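Local coordinates for protein chitinase A (Pteris ryukyuensis, PDB 5YLG) that probably hydrolyses chitin as a family 18 glycoside hydrolase, the part described here being its LysM domain, a small carbohydrate-binding module, at residues F27-N31 and V44-S48. Residues are numbered along the deposited sequence; the frame is centred on the assembly and turned at random.
With ZN (zinc ion), chain H.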
loop_
_atom_site.group_PDB
_atom_site.type_symbol
_atom_site.label_atom_id
_atom_site.label_comp_id
_atom_site.label_asym_id
_atom_site.label_seq_id
_atom_site.Cartn_x
_atom_site.Cartn_y
_atom_site.Cartn_z
ATOM N N PHE A 27 -5.777 -1.653 4.716
ATOM C CA PHE A 27 -4.405 -1.532 4.273
ATOM C C PHE A 27 -3.591 -0.676 5.197
ATOM O O PHE A 27 -2.476 -1.009 5.576
ATOM C CB PHE A 27 -4.386 -0.893 2.867
ATOM C CG PHE A 27 -3.033 -0.649 2.305
ATOM C CD1 PHE A 27 -2.314 -1.615 1.638
ATOM C CD2 PHE A 27 -2.508 0.629 2.416
ATOM C CE1 PHE A 27 -1.068 -1.303 1.134
ATOM C CE2 PHE A 27 -1.259 0.917 1.943
ATOM C CZ PHE A 27 -0.567 -0.086 1.274
ATOM N N GLU A 28 -4.112 0.457 5.607
ATOM C CA GLU A 28 -3.394 1.267 6.508
ATOM C C GLU A 28 -3.106 0.585 7.850
ATOM O O GLU A 28 -2.024 0.712 8.408
ATOM C CB GLU A 28 -4.144 2.564 6.737
ATOM C CG GLU A 28 -4.209 3.513 5.559
ATOM C CD GLU A 28 -5.161 4.713 5.705
ATOM O OE1 GLU A 28 -5.951 4.790 6.677
ATOM O OE2 GLU A 28 -5.091 5.534 4.792
ATOM N N SER A 29 -4.076 -0.201 8.330
ATOM C CA SER A 29 -3.931 -0.901 9.606
ATOM C C SER A 29 -2.817 -1.927 9.545
ATOM O O SER A 29 -2.239 -2.291 10.604
ATOM C CB SER A 29 -5.286 -1.503 10.033
ATOM O OG SER A 29 -5.430 -2.723 9.496
ATOM N N TRP A 30 -2.463 -2.395 8.379
ATOM C CA TRP A 30 -1.385 -3.352 8.193
ATOM C C TRP A 30 -0.052 -2.693 7.862
ATOM O O TRP A 30 0.972 -3.352 7.710
ATOM C CB TRP A 30 -1.698 -4.301 7.039
ATOM C CG TRP A 30 -3.021 -4.969 7.145
ATOM C CD1 TRP A 30 -3.702 -5.238 8.319
ATOM C CD2 TRP A 30 -3.851 -5.426 6.101
ATOM N NE1 TRP A 30 -4.881 -5.826 8.052
ATOM C CE2 TRP A 30 -5.041 -5.941 6.701
ATOM C CE3 TRP A 30 -3.750 -5.415 4.725
ATOM C CZ2 TRP A 30 -6.091 -6.447 5.956
ATOM C CZ3 TRP A 30 -4.827 -5.890 3.986
ATOM C CH2 TRP A 30 -5.946 -6.421 4.586
ATOM N N ASN A 31 0.022 -1.345 7.801
ATOM C CA ASN A 31 1.130 -0.592 7.339
ATOM C C ASN A 31 1.576 0.572 8.212
ATOM O O ASN A 31 2.001 1.593 7.724
ATOM C CB ASN A 31 0.893 -0.190 5.850
ATOM C CG ASN A 31 1.019 -1.332 4.910
ATOM O OD1 ASN A 31 2.192 -1.764 4.665
ATOM N ND2 ASN A 31 -0.062 -1.862 4.411
ATOM N N VAL A 44 8.332 -1.172 0.508
ATOM C CA VAL A 44 7.656 -2.405 0.642
ATOM C C VAL A 44 6.445 -2.220 1.574
ATOM O O VAL A 44 6.567 -1.643 2.663
ATOM C CB VAL A 44 8.554 -3.479 1.243
ATOM C CG1 VAL A 44 7.828 -4.733 1.531
ATOM C CG2 VAL A 44 9.712 -3.684 0.244
ATOM N N VAL A 45 5.286 -2.679 1.109
ATOM C CA VAL A 45 4.036 -2.599 1.899
ATOM C C VAL A 45 3.419 -3.933 2.082
ATOM O O VAL A 45 3.706 -4.878 1.343
ATOM C CB VAL A 45 3.070 -1.598 1.207
ATOM C CG1 VAL A 45 3.689 -0.263 1.086
ATOM C CG2 VAL A 45 2.599 -2.123 -0.145
ATOM N N CYS A 46 2.553 -4.074 3.046
ATOM C CA CYS A 46 1.734 -5.237 3.253
ATOM C C CYS A 46 0.418 -5.150 2.614
ATOM O O CYS A 46 -0.304 -4.149 2.780
ATOM C CB CYS A 46 1.525 -5.397 4.739
ATOM S SG CYS A 46 3.018 -5.797 5.689
ATOM N N VAL A 47 0.047 -6.210 1.883
ATOM C CA VAL A 47 -1.216 -6.245 1.221
ATOM C C VAL A 47 -2.182 -7.389 1.772
ATOM O O VAL A 47 -3.202 -7.602 1.189
ATOM C CB VAL A 47 -1.092 -6.257 -0.310
ATOM C CG1 VAL A 47 -0.394 -5.076 -0.877
ATOM C CG2 VAL A 47 -0.319 -7.495 -0.813
ATOM N N SER A 48 -1.825 -7.960 2.890
ATOM C CA SER A 48 -2.749 -8.844 3.641
ATOM C C SER A 48 -2.195 -8.880 5.016
ATOM O O SER A 48 -1.257 -8.157 5.367
ATOM C CB SER A 48 -2.760 -10.294 3.015
ATOM O OG SER A 48 -1.572 -10.995 3.357
HETATM ZN ZN ZN H . -6.868 6.348 6.300
#
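Asn31 ND2 is gripped by two carbonyl oxygens, one from each segment. Across the contact it donates to Cys46 O at 2.8 Å, in the carbonyl plane and on a lone pair. Its second bond goes back to Phe27 O, tilted from that carbonyl's plane. Phe27 O also accepts Trp30 N, which arrives from the opposite face. The other branch of the amide, Asn31 OD1, takes Cys46 N at 2.8 Å in a nearly straight bond of 172°. The amide thus pairs with both backbone polar groups of Cys46. Three bonds fix its rotation and tell its oxygen from its nitrogen. With CG anti to its own carbonyl carbon (chi1 -72°), Asn31 faces the end of strand 44-46.

The same ND2 lies 3.4 Å above the centre of the Phe27 ring. Phe27 CZ meets Val45 CB at 3.9 Å, and Val45 CG2 sits in plane at the ring edge. Phe27 CE1 comes within 3.4 Å of Cys46 O, a close van der Waals approach. Ile16 of helix 13-20 and Ile22 also touch this buried ring.

Trp30 lays one face of its indole on the backbone of Ser48, the last modelled residue, with Ser48 CA 3.6 Å from Trp30 CZ3. Phe27 N lies over the opposite face, offset toward the rim. Trp30 O packs against Cys46 CB, and the SG of Cys46 forms the disulfide to Cys2.

Pointing away from segment 44-48, Glu28 binds a zinc ion through both carboxylate oxygens, OE1 at 1.9 Å and OE2 more loosely at 2.5 Å. Strand 44-46 pairs antiparallel with strand 4-6, so the asparagine ties the chain just beyond helix 24-29 to the two-stranded sheet of the βααβ fold of a LysM domain.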